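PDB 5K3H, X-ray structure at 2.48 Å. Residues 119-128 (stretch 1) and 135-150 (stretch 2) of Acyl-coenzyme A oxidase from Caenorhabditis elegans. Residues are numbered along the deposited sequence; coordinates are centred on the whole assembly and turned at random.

Stretch 1 (119-128) MFIPALNAQA
Stretch 2, residues 135-150: KWLIRALRREIIGTYA

Residues 119-127 are helical, with a kink where the N of P122 has no bond to the preceding turn. A128 leaves helical phi/psi at -78/143. The second stretch is helical through L141. R143 has positive phi (62/32) and closes a Schellman motif, with R143 N to A140 O and E144 N to R139 O both 2.9 Å. After E144 (-74/-23) the chain is extended from I145 and runs as a strand to A150. The two helices are nearly antiparallel, at 153°, with axes 9.8 Å apart. The strand crosses the first helix at 74°, 6.7 Å away. In register, F120 CA lies 4.8 Å from T148 CA, and L124 CA 6.1 Å from L137 CA.

No hydrogen bond crosses the contact; it is held by apolar packing. F120 (chi1 t) lays one ring face against G147, whose CA is 3.4 Å from the ring centroid. An ideal CB on G147 would clash with F120 CE2, so the close fit needs glycine. I145 CD1 meets the ring edge, 4.0 Å from F120 CE2. A140 CB packs 3.7 Å from I121 CG1 and 4.1 Å from L124 CD1. L137 (t, p) places CD1 3.8 Å from I121 CG2. Y149 (t) receives M119 CE (m, m, m) over one face, 4.0 Å from its centroid, while Y149 CD1 lies 3.7 Å from A123 CB.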

# COMPACT_ATOMS: atom_id res chain seq x y z
N MET B 119 -19.98 -10.36 -14.12
CA MET B 119 -20.69 -9.31 -14.84
C MET B 119 -21.43 -9.82 -16.06
O MET B 119 -22.56 -9.39 -16.30
CB MET B 119 -19.70 -8.22 -15.31
CG MET B 119 -19.14 -7.31 -14.21
SD MET B 119 -20.38 -6.44 -13.24
CE MET B 119 -21.45 -5.80 -14.52
N PHE B 120 -20.84 -10.71 -16.85
CA PHE B 120 -21.45 -11.10 -18.12
C PHE B 120 -22.82 -11.72 -17.89
O PHE B 120 -23.85 -11.21 -18.36
CB PHE B 120 -20.53 -12.08 -18.85
CG PHE B 120 -20.99 -12.46 -20.22
CD1 PHE B 120 -21.22 -11.50 -21.19
CD2 PHE B 120 -21.10 -13.80 -20.58
CE1 PHE B 120 -21.61 -11.87 -22.49
CE2 PHE B 120 -21.48 -14.18 -21.87
CZ PHE B 120 -21.73 -13.21 -22.82
N ILE B 121 -22.86 -12.82 -17.13
CA ILE B 121 -24.13 -13.50 -16.87
C ILE B 121 -25.08 -12.59 -16.10
O ILE B 121 -26.27 -12.50 -16.48
CB ILE B 121 -23.88 -14.86 -16.21
CG1 ILE B 121 -23.43 -15.86 -17.27
CG2 ILE B 121 -25.10 -15.34 -15.47
CD1 ILE B 121 -22.71 -17.06 -16.72
N PRO B 122 -24.65 -11.86 -15.05
CA PRO B 122 -25.60 -10.92 -14.42
C PRO B 122 -26.18 -9.90 -15.39
O PRO B 122 -27.38 -9.58 -15.29
CB PRO B 122 -24.75 -10.27 -13.32
CG PRO B 122 -23.82 -11.36 -12.92
CD PRO B 122 -23.45 -12.06 -14.22
N ALA B 123 -25.39 -9.40 -16.34
CA ALA B 123 -25.94 -8.46 -17.31
C ALA B 123 -27.00 -9.13 -18.19
O ALA B 123 -28.03 -8.53 -18.51
CB ALA B 123 -24.81 -7.85 -18.13
N LEU B 124 -26.76 -10.38 -18.60
CA LEU B 124 -27.76 -11.11 -19.39
C LEU B 124 -29.06 -11.32 -18.62
O LEU B 124 -30.14 -11.18 -19.19
CB LEU B 124 -27.20 -12.45 -19.86
CG LEU B 124 -26.15 -12.36 -20.95
CD1 LEU B 124 -25.54 -13.72 -21.21
CD2 LEU B 124 -26.84 -11.83 -22.19
N ASN B 125 -28.97 -11.70 -17.34
CA ASN B 125 -30.17 -11.81 -16.52
C ASN B 125 -30.93 -10.50 -16.48
O ASN B 125 -32.16 -10.47 -16.64
CB ASN B 125 -29.80 -12.23 -15.10
CG ASN B 125 -29.43 -13.69 -15.00
OD1 ASN B 125 -30.03 -14.54 -15.67
ND2 ASN B 125 -28.44 -14.00 -14.15
N ALA B 126 -30.21 -9.39 -16.27
CA ALA B 126 -30.83 -8.10 -15.95
C ALA B 126 -31.39 -7.38 -17.17
O ALA B 126 -32.38 -6.65 -17.04
CB ALA B 126 -29.82 -7.20 -15.25
N GLN B 127 -30.78 -7.55 -18.34
CA GLN B 127 -31.05 -6.70 -19.49
C GLN B 127 -31.51 -7.44 -20.74
O GLN B 127 -32.18 -6.83 -21.59
CB GLN B 127 -29.80 -5.87 -19.85
CG GLN B 127 -29.14 -5.13 -18.67
CD GLN B 127 -27.67 -4.77 -18.95
OE1 GLN B 127 -27.13 -5.11 -20.01
NE2 GLN B 127 -27.02 -4.09 -18.01
N ALA B 128 -31.15 -8.71 -20.90
CA ALA B 128 -31.57 -9.47 -22.06
C ALA B 128 -33.03 -9.90 -21.90
O ALA B 128 -33.49 -10.17 -20.79
CB ALA B 128 -30.67 -10.68 -22.27
N LYS B 135 -31.21 -17.60 -25.94
CA LYS B 135 -30.19 -17.68 -26.98
C LYS B 135 -28.77 -17.49 -26.45
O LYS B 135 -27.87 -18.25 -26.84
CB LYS B 135 -30.46 -16.60 -28.03
CG LYS B 135 -29.52 -16.65 -29.25
CD LYS B 135 -29.79 -15.49 -30.23
CE LYS B 135 -31.16 -15.60 -30.93
NZ LYS B 135 -31.28 -14.49 -31.95
N TRP B 136 -28.55 -16.56 -25.53
CA TRP B 136 -27.20 -16.23 -25.04
C TRP B 136 -26.91 -16.68 -23.61
O TRP B 136 -25.81 -17.16 -23.33
CB TRP B 136 -26.95 -14.73 -25.17
CG TRP B 136 -26.89 -14.28 -26.59
CD1 TRP B 136 -26.14 -14.83 -27.60
CD2 TRP B 136 -27.60 -13.18 -27.18
NE1 TRP B 136 -26.34 -14.15 -28.77
CE2 TRP B 136 -27.23 -13.13 -28.54
CE3 TRP B 136 -28.50 -12.23 -26.69
CZ2 TRP B 136 -27.74 -12.17 -29.42
CZ3 TRP B 136 -29.01 -11.28 -27.57
CH2 TRP B 136 -28.63 -11.26 -28.92
N LEU B 137 -27.86 -16.51 -22.69
CA LEU B 137 -27.62 -16.85 -21.30
C LEU B 137 -27.38 -18.35 -21.13
O LEU B 137 -26.55 -18.76 -20.30
CB LEU B 137 -28.79 -16.39 -20.43
CG LEU B 137 -28.76 -16.74 -18.94
CD1 LEU B 137 -27.48 -16.26 -18.26
CD2 LEU B 137 -29.98 -16.14 -18.30
N ILE B 138 -28.11 -19.18 -21.88
CA ILE B 138 -27.93 -20.62 -21.78
C ILE B 138 -26.52 -21.02 -22.21
O ILE B 138 -25.85 -21.81 -21.54
CB ILE B 138 -28.99 -21.36 -22.63
CG1 ILE B 138 -30.41 -21.07 -22.14
CG2 ILE B 138 -28.70 -22.86 -22.66
CD1 ILE B 138 -30.66 -21.36 -20.67
N ARG B 139 -26.05 -20.49 -23.33
CA ARG B 139 -24.69 -20.80 -23.76
C ARG B 139 -23.67 -20.32 -22.73
O ARG B 139 -22.70 -21.04 -22.43
CB ARG B 139 -24.42 -20.15 -25.12
CG ARG B 139 -25.27 -20.66 -26.27
CD ARG B 139 -24.68 -20.20 -27.60
NE ARG B 139 -23.45 -20.90 -27.99
CZ ARG B 139 -22.56 -20.40 -28.84
NH1 ARG B 139 -22.74 -19.19 -29.37
NH2 ARG B 139 -21.47 -21.09 -29.16
N ALA B 140 -23.90 -19.14 -22.14
CA ALA B 140 -22.98 -18.63 -21.14
C ALA B 140 -22.97 -19.54 -19.92
O ALA B 140 -21.90 -19.92 -19.43
CB ALA B 140 -23.35 -17.20 -20.76
N LEU B 141 -24.16 -19.93 -19.44
CA LEU B 141 -24.22 -20.83 -18.28
C LEU B 141 -23.58 -22.18 -18.59
O LEU B 141 -22.94 -22.78 -17.71
CB LEU B 141 -25.67 -21.02 -17.82
CG LEU B 141 -26.26 -19.82 -17.07
CD1 LEU B 141 -27.77 -19.99 -16.85
CD2 LEU B 141 -25.55 -19.60 -15.75
N ARG B 142 -23.70 -22.65 -19.82
CA ARG B 142 -23.05 -23.89 -20.22
C ARG B 142 -21.58 -23.71 -20.56
O ARG B 142 -20.92 -24.70 -20.91
CB ARG B 142 -23.78 -24.50 -21.42
CG ARG B 142 -25.16 -25.05 -21.10
CD ARG B 142 -25.83 -25.48 -22.39
NE ARG B 142 -24.90 -26.36 -23.11
CZ ARG B 142 -24.71 -27.64 -22.84
NH1 ARG B 142 -25.38 -28.23 -21.85
NH2 ARG B 142 -23.83 -28.33 -23.54
N ARG B 143 -21.07 -22.48 -20.49
CA ARG B 143 -19.68 -22.17 -20.77
C ARG B 143 -19.31 -22.52 -22.21
O ARG B 143 -18.17 -22.91 -22.49
CB ARG B 143 -18.73 -22.85 -19.77
CG ARG B 143 -19.05 -22.51 -18.30
CD ARG B 143 -18.05 -23.10 -17.28
NE ARG B 143 -17.98 -22.28 -16.05
CZ ARG B 143 -17.58 -22.72 -14.85
NH1 ARG B 143 -17.21 -23.97 -14.69
NH2 ARG B 143 -17.55 -21.90 -13.81
N GLU B 144 -20.29 -22.41 -23.13
CA GLU B 144 -20.01 -22.56 -24.56
C GLU B 144 -19.29 -21.35 -25.12
O GLU B 144 -18.64 -21.46 -26.17
CB GLU B 144 -21.29 -22.75 -25.38
CG GLU B 144 -22.10 -23.97 -25.03
CD GLU B 144 -23.35 -24.11 -25.89
OE1 GLU B 144 -23.37 -23.62 -27.04
OE2 GLU B 144 -24.35 -24.66 -25.38
N ILE B 145 -19.42 -20.21 -24.44
CA ILE B 145 -18.82 -18.94 -24.81
C ILE B 145 -18.18 -18.34 -23.56
O ILE B 145 -18.49 -18.72 -22.42
CB ILE B 145 -19.85 -17.97 -25.42
CG1 ILE B 145 -21.01 -17.75 -24.45
CG2 ILE B 145 -20.33 -18.49 -26.75
CD1 ILE B 145 -22.02 -16.72 -24.97
N ILE B 146 -17.27 -17.41 -23.79
CA ILE B 146 -16.63 -16.68 -22.71
C ILE B 146 -16.93 -15.20 -22.93
O ILE B 146 -16.61 -14.64 -23.98
CB ILE B 146 -15.12 -16.95 -22.64
CG1 ILE B 146 -14.87 -18.44 -22.44
CG2 ILE B 146 -14.46 -16.14 -21.54
CD1 ILE B 146 -13.41 -18.82 -22.46
N GLY B 147 -17.55 -14.58 -21.93
CA GLY B 147 -17.99 -13.21 -22.06
C GLY B 147 -17.47 -12.35 -20.92
O GLY B 147 -17.00 -12.84 -19.89
N THR B 148 -17.55 -11.05 -21.15
CA THR B 148 -17.23 -10.04 -20.15
C THR B 148 -18.19 -8.88 -20.36
O THR B 148 -19.08 -8.93 -21.22
CB THR B 148 -15.75 -9.65 -20.24
OG1 THR B 148 -15.42 -8.68 -19.23
CG2 THR B 148 -15.43 -9.07 -21.63
N TYR B 149 -18.01 -7.83 -19.58
CA TYR B 149 -18.86 -6.64 -19.63
C TYR B 149 -17.94 -5.46 -19.94
O TYR B 149 -16.96 -5.23 -19.22
CB TYR B 149 -19.60 -6.47 -18.31
CG TYR B 149 -20.64 -5.39 -18.29
CD1 TYR B 149 -21.93 -5.66 -18.71
CD2 TYR B 149 -20.36 -4.11 -17.85
CE1 TYR B 149 -22.90 -4.69 -18.70
CE2 TYR B 149 -21.34 -3.12 -17.84
CZ TYR B 149 -22.61 -3.43 -18.27
OH TYR B 149 -23.61 -2.48 -18.28
N ALA B 150 -18.21 -4.75 -21.02
CA ALA B 150 -17.27 -3.76 -21.55
C ALA B 150 -17.91 -2.39 -21.49
O ALA B 150 -18.71 -2.03 -22.35
CB ALA B 150 -16.85 -4.12 -22.98